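PDB 7K46: aspartate carbamoyltransferase from Leishmania major, which probably catalyses transfer of the carbamoyl group from carbamoyl phosphate to aspartate, giving N-carbamoyl-aspartate, an early step of pyrimidine synthesis. Local coordinates for residues H153-A158 against K282-H287; A188-Y193 against D234-Y239. All blocks are in the same frame, centred on the assembly; numbering follows the deposited sequence.

Contact 1: residues H153-A158 against K282-H287; sequences HAELGA and KMVVMH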
loop_
_atom_site.group_PDB
_atom_site.type_symbol
_atom_site.label_atom_id
_atom_site.label_comp_id
_atom_site.label_asym_id
_atom_site.label_seq_id
_atom_site.Cartn_x
_atom_site.Cartn_y
_atom_site.Cartn_z
ATOM N N HIS A 153 -28.940 8.331 -13.156
ATOM C CA HIS A 153 -30.068 7.415 -12.992
ATOM C C HIS A 153 -30.512 7.324 -11.536
ATOM O O HIS A 153 -31.715 7.329 -11.236
ATOM C CB HIS A 153 -29.702 6.026 -13.505
ATOM C CG HIS A 153 -30.812 5.032 -13.357
ATOM N ND1 HIS A 153 -31.727 4.786 -14.359
ATOM C CD2 HIS A 153 -31.179 4.254 -12.312
ATOM C CE1 HIS A 153 -32.600 3.887 -13.941
ATOM N NE2 HIS A 153 -32.291 3.549 -12.702
ATOM N N ALA A 154 -29.553 7.219 -10.619
ATOM C CA ALA A 154 -29.892 7.070 -9.209
ATOM C C ALA A 154 -30.475 8.355 -8.632
ATOM O O ALA A 154 -31.390 8.310 -7.798
ATOM C CB ALA A 154 -28.651 6.650 -8.423
ATOM N N GLU A 155 -29.959 9.511 -9.063
ATOM C CA GLU A 155 -30.403 10.788 -8.513
ATOM C C GLU A 155 -31.756 11.214 -9.078
ATOM O O GLU A 155 -32.605 11.724 -8.336
ATOM C CB GLU A 155 -29.353 11.871 -8.783
ATOM C CG GLU A 155 -28.033 11.699 -8.013
ATOM C CD GLU A 155 -28.155 12.064 -6.537
ATOM O OE1 GLU A 155 -28.740 13.125 -6.215
ATOM O OE2 GLU A 155 -27.671 11.288 -5.691
ATOM N N LEU A 156 -31.977 11.028 -10.383
ATOM C CA LEU A 156 -33.199 11.517 -11.015
ATOM C C LEU A 156 -34.226 10.431 -11.313
ATOM O O LEU A 156 -35.393 10.759 -11.557
ATOM C CB LEU A 156 -32.863 12.237 -12.324
ATOM C CG LEU A 156 -31.909 13.425 -12.208
ATOM C CD1 LEU A 156 -31.605 14.011 -13.587
ATOM C CD2 LEU A 156 -32.467 14.496 -11.249
ATOM N N GLY A 157 -33.830 9.158 -11.320
ATOM C CA GLY A 157 -34.722 8.062 -11.615
ATOM C C GLY A 157 -34.637 7.547 -13.038
ATOM O O GLY A 157 -35.142 6.455 -13.315
ATOM N N ALA A 158 -34.017 8.302 -13.947
ATOM C CA ALA A 158 -33.886 7.894 -15.342
ATOM C C ALA A 158 -32.855 8.778 -16.029
ATOM O O ALA A 158 -32.626 9.921 -15.615
ATOM C CB ALA A 158 -35.226 7.986 -16.089
ATOM N N LYS A 282 -35.999 19.565 -9.207
ATOM C CA LYS A 282 -35.508 18.208 -9.457
ATOM C C LYS A 282 -34.431 18.271 -10.540
ATOM O O LYS A 282 -34.709 18.114 -11.730
ATOM C CB LYS A 282 -36.663 17.291 -9.853
ATOM C CG LYS A 282 -36.315 15.802 -9.976
ATOM C CD LYS A 282 -37.513 15.017 -10.516
ATOM C CE LYS A 282 -37.150 13.585 -10.922
ATOM N NZ LYS A 282 -36.659 12.777 -9.785
ATOM N N MET A 283 -33.189 18.506 -10.118
ATOM C CA MET A 283 -32.036 18.446 -11.011
ATOM C C MET A 283 -30.805 18.151 -10.163
ATOM O O MET A 283 -30.864 18.170 -8.932
ATOM C CB MET A 283 -31.887 19.744 -11.828
ATOM C CG MET A 283 -31.702 21.026 -11.005
ATOM S SD MET A 283 -29.998 21.262 -10.398
ATOM C CE MET A 283 -29.153 21.700 -11.916
ATOM N N VAL A 284 -29.683 17.857 -10.827
ATOM C CA VAL A 284 -28.424 17.692 -10.110
ATOM C C VAL A 284 -27.306 18.451 -10.808
ATOM O O VAL A 284 -27.304 18.634 -12.033
ATOM C CB VAL A 284 -28.013 16.211 -9.936
ATOM C CG1 VAL A 284 -28.981 15.488 -9.000
ATOM C CG2 VAL A 284 -27.907 15.509 -11.289
ATOM N N VAL A 285 -26.346 18.887 -9.996
ATOM C CA VAL A 285 -25.065 19.400 -10.449
ATOM C C VAL A 285 -24.043 18.288 -10.258
ATOM O O VAL A 285 -23.963 17.689 -9.179
ATOM C CB VAL A 285 -24.661 20.661 -9.665
ATOM C CG1 VAL A 285 -23.248 21.088 -10.024
ATOM C CG2 VAL A 285 -25.669 21.801 -9.917
ATOM N N MET A 286 -23.269 18.011 -11.298
ATOM C CA MET A 286 -22.257 16.973 -11.254
ATOM C C MET A 286 -20.927 17.545 -11.732
ATOM O O MET A 286 -20.869 18.589 -12.386
ATOM C CB MET A 286 -22.670 15.765 -12.118
ATOM C CG MET A 286 -23.941 15.062 -11.614
ATOM S SD MET A 286 -24.580 13.837 -12.788
ATOM C CE MET A 286 -23.165 12.736 -12.990
ATOM N N HIS A 287 -19.854 16.836 -11.398
ATOM C CA HIS A 287 -18.497 17.256 -11.725
ATOM C C HIS A 287 -17.616 16.043 -11.467
ATOM O O HIS A 287 -17.686 15.466 -10.377
ATOM C CB HIS A 287 -18.076 18.445 -10.855
ATOM C CG HIS A 287 -16.806 19.113 -11.286
ATOM N ND1 HIS A 287 -15.648 18.419 -11.567
ATOM C CD2 HIS A 287 -16.506 20.427 -11.448
ATOM C CE1 HIS A 287 -14.692 19.272 -11.891
ATOM N NE2 HIS A 287 -15.188 20.496 -11.828
HETATM O O HOH W 1 -34.982 13.485 -8.212
#

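Contact 2: residues A188-Y193 against D234-Y239; sequences ALRKVY and DCDVLY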
loop_
_atom_site.group_PDB
_atom_site.type_symbol
_atom_site.label_atom_id
_atom_site.label_comp_id
_atom_site.label_asym_id
_atom_site.label_seq_id
_atom_site.Cartn_x
_atom_site.Cartn_y
_atom_site.Cartn_z
ATOM N N ALA A 188 -32.340 8.010 -24.761
ATOM C CA ALA A 188 -33.269 8.907 -25.449
ATOM C C ALA A 188 -33.233 10.291 -24.794
ATOM O O ALA A 188 -34.189 10.748 -24.160
ATOM C CB ALA A 188 -34.673 8.318 -25.433
ATOM N N LEU A 189 -32.092 10.960 -24.954
ATOM C CA LEU A 189 -31.929 12.298 -24.408
ATOM C C LEU A 189 -32.924 13.259 -25.044
ATOM O O LEU A 189 -33.294 13.117 -26.208
ATOM C CB LEU A 189 -30.515 12.809 -24.660
ATOM C CG LEU A 189 -29.368 11.899 -24.210
ATOM C CD1 LEU A 189 -28.058 12.583 -24.571
ATOM C CD2 LEU A 189 -29.462 11.633 -22.724
ATOM N N ARG A 190 -33.352 14.253 -24.267
ATOM C CA ARG A 190 -34.111 15.348 -24.859
ATOM C C ARG A 190 -33.179 16.379 -25.485
ATOM O O ARG A 190 -33.377 16.790 -26.634
ATOM C CB ARG A 190 -35.013 16.007 -23.812
ATOM C CG ARG A 190 -35.735 17.255 -24.332
ATOM C CD ARG A 190 -36.893 17.675 -23.436
ATOM N NE ARG A 190 -36.452 18.059 -22.098
ATOM C CZ ARG A 190 -35.951 19.248 -21.787
ATOM N NH1 ARG A 190 -35.759 20.176 -22.707
ATOM N NH2 ARG A 190 -35.627 19.508 -20.520
ATOM N N LYS A 191 -32.138 16.791 -24.763
ATOM C CA LYS A 191 -31.343 17.913 -25.237
ATOM C C LYS A 191 -29.981 17.896 -24.570
ATOM O O LYS A 191 -29.873 17.561 -23.388
ATOM C CB LYS A 191 -32.063 19.236 -24.947
ATOM C CG LYS A 191 -31.407 20.472 -25.543
ATOM C CD LYS A 191 -32.396 21.632 -25.503
ATOM C CE LYS A 191 -31.936 22.796 -26.357
ATOM N NZ LYS A 191 -32.869 23.966 -26.227
ATOM N N VAL A 192 -28.949 18.264 -25.331
ATOM C CA VAL A 192 -27.603 18.470 -24.794
ATOM C C VAL A 192 -27.210 19.916 -25.064
ATOM O O VAL A 192 -27.159 20.348 -26.226
ATOM C CB VAL A 192 -26.562 17.517 -25.410
ATOM C CG1 VAL A 192 -25.158 17.845 -24.875
ATOM C CG2 VAL A 192 -26.915 16.047 -25.147
ATOM N N TYR A 193 -26.928 20.657 -23.998
ATOM C CA TYR A 193 -26.324 21.980 -24.109
ATOM C C TYR A 193 -24.813 21.823 -24.032
ATOM O O TYR A 193 -24.307 21.158 -23.122
ATOM C CB TYR A 193 -26.812 22.907 -22.990
ATOM C CG TYR A 193 -28.275 23.273 -23.063
ATOM C CD1 TYR A 193 -28.701 24.349 -23.839
ATOM C CD2 TYR A 193 -29.234 22.554 -22.355
ATOM C CE1 TYR A 193 -30.041 24.700 -23.920
ATOM C CE2 TYR A 193 -30.591 22.903 -22.424
ATOM C CZ TYR A 193 -30.984 23.977 -23.212
ATOM O OH TYR A 193 -32.318 24.333 -23.291
ATOM N N ASP A 234 -33.858 24.946 -17.888
ATOM C CA ASP A 234 -34.266 23.843 -18.746
ATOM C C ASP A 234 -33.529 22.540 -18.443
ATOM O O ASP A 234 -33.967 21.476 -18.899
ATOM C CB ASP A 234 -34.050 24.229 -20.216
ATOM C CG ASP A 234 -34.737 23.272 -21.186
ATOM O OD1 ASP A 234 -35.919 22.936 -20.956
ATOM O OD2 ASP A 234 -34.101 22.875 -22.187
ATOM N N CYS A 235 -32.452 22.583 -17.668
ATOM C CA CYS A 235 -31.581 21.421 -17.520
ATOM C C CYS A 235 -31.965 20.547 -16.331
ATOM O O CYS A 235 -32.296 21.038 -15.248
ATOM C CB CYS A 235 -30.122 21.858 -17.380
ATOM S SG CYS A 235 -29.389 22.377 -18.949
ATOM N N ASP A 236 -31.895 19.239 -16.549
ATOM C CA ASP A 236 -31.975 18.253 -15.482
ATOM C C ASP A 236 -30.614 17.934 -14.885
ATOM O O ASP A 236 -30.539 17.503 -13.727
ATOM C CB ASP A 236 -32.621 16.983 -16.024
ATOM C CG ASP A 236 -33.965 17.265 -16.656
ATOM O OD1 ASP A 236 -34.865 17.746 -15.930
ATOM O OD2 ASP A 236 -34.103 17.052 -17.882
ATOM N N VAL A 237 -29.545 18.144 -15.650
ATOM C CA VAL A 237 -28.173 17.918 -15.198
ATOM C C VAL A 237 -27.314 19.079 -15.684
ATOM O O VAL A 237 -27.317 19.402 -16.877
ATOM C CB VAL A 237 -27.605 16.583 -15.727
ATOM C CG1 VAL A 237 -26.138 16.395 -15.273
ATOM C CG2 VAL A 237 -28.468 15.413 -15.264
ATOM N N LEU A 238 -26.588 19.710 -14.759
ATOM C CA LEU A 238 -25.476 20.599 -15.089
ATOM C C LEU A 238 -24.195 19.837 -14.780
ATOM O O LEU A 238 -23.887 19.594 -13.611
ATOM C CB LEU A 238 -25.532 21.890 -14.279
ATOM C CG LEU A 238 -26.768 22.764 -14.462
ATOM C CD1 LEU A 238 -26.672 24.008 -13.569
ATOM C CD2 LEU A 238 -26.903 23.147 -15.946
ATOM N N TYR A 239 -23.452 19.463 -15.818
ATOM C CA TYR A 239 -22.237 18.658 -15.674
ATOM C C TYR A 239 -21.053 19.582 -15.936
ATOM O O TYR A 239 -20.769 19.935 -17.084
ATOM C CB TYR A 239 -22.263 17.452 -16.618
ATOM C CG TYR A 239 -21.134 16.439 -16.430
ATOM C CD1 TYR A 239 -19.879 16.653 -16.990
ATOM C CD2 TYR A 239 -21.341 15.263 -15.723
ATOM C CE1 TYR A 239 -18.849 15.733 -16.834
ATOM C CE2 TYR A 239 -20.309 14.332 -15.550
ATOM C CZ TYR A 239 -19.074 14.571 -16.111
ATOM O OH TYR A 239 -18.068 13.656 -15.958
HETATM O O HOH W 2 -36.530 17.410 -18.921
HETATM O O HOH W 3 -35.379 23.334 -24.704
#

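Contact 1: residues H153-A158 against K282-H287
Glu155 and Leu156, in the last turn of helix 142-156, lean on Val284 and Met283, where strand 284-286, the outermost of the parallel sheet within this chain, begins. The apolar part rests on two branches. CG1 of Val284 meets CB of Glu155 at 3.6 Å and also lies near the CG and OE1 of that chain, which bends at chi2 (-75°) and crosses the valine at a slant. Leu156 contributes CD2, which lies 4.0 Å from Met283 CA and 4.3 Å from Val284 CG1. A beta-branched valine suits this place because its CG1, held close to the strand backbone, lies against Glu155 CB.

Polar contacts gather at the helix end. Lys282 stretches out from its backbone and turns only at chi4 (62°), which places NZ 3.0 Å from Leu156 O, above the carbonyl plane. A water donates to Glu155 O at 3.0 Å and also lies beside NZ, although that second approach is too short to be trusted. Gly157 follows with a phi of 99°, where a CB would press against the carbonyl O before it. The carboxylate of Glu155 is held elsewhere, by Arg309 and Tyr313.

The chemistry thus divides by depth: methyls pack at the buried strand, while the exposed Lys282 meets one carbonyl, that of Leu156, at the C-terminal end of the helix, whose dipole would probably welcome its charge.

Contact 2: residues A188-Y193 against D234-Y239
Asp234 meets Arg190 and Tyr193 across the Rossmann-like parallel sheet of the aspartate-binding domain, where strands 191-195 and 237-240 are separated by strand 163-167. The network joins the residues leading into these two strands, with Tyr193 reaching in from strand 191-195. Asp234 CB lies 3.5 Å from Tyr193 OH. Its CG stands anti to the backbone N (chi1 -167°), and the carboxylate beyond it faces Arg190 tip to tip.

OD1 receives a weak bond from Arg190 NH1 at 3.3 Å. OD2 does more: NH1 approaches it on the syn side at 3.2 Å, in a nearly straight bond (165°), and Tyr193 OH donates to it on the anti side at 2.6 Å, from the opposite face of the carboxylate. OD2 lies at the edge of the tyrosine ring, close to its plane, and the carboxylate is turned 88° to the ring. A water shared with Lys191 NZ also donates to OD2.

Arginine suits this place because it has a second nitrogen to spend: NH2 binds the backbone O of Asp234 at 3.0 Å, close to the guanidinium plane, and is linked through a water to Asp236 OD2. The direct salt bridge to Asp236 is long, and that acid also pairs with Lys280. Lys191 NZ, which bonds to Gln222, donates to Tyr193 OH as well and should favour the phenol's role as donor to OD2. Next along the chain, Cys235 SG approaches the tyrosine ring obliquely, 3.4 Å from Tyr193 CD2.

Both contacts are partly buried and belong to one parallel sheet, but they hold different elements. Contact 1 lays the end of a helix on the outermost strand 284-286, whereas contact 2 joins the residues leading into two strands that have a third between them. Strands 284-286 and 237-240 are neighbours, joined by backbone pairing of Val284 and Met286 with Leu238, and Met283 packs on Leu238. Leu156 also reaches Val237 of strand 237-240 and the Asp236 just before it. Chemistry follows place: contact 1 relies on methyl packing with one lysine-to-carbonyl bond on its exposed side, while contact 2, where the strands begin, is dominated by a charged network.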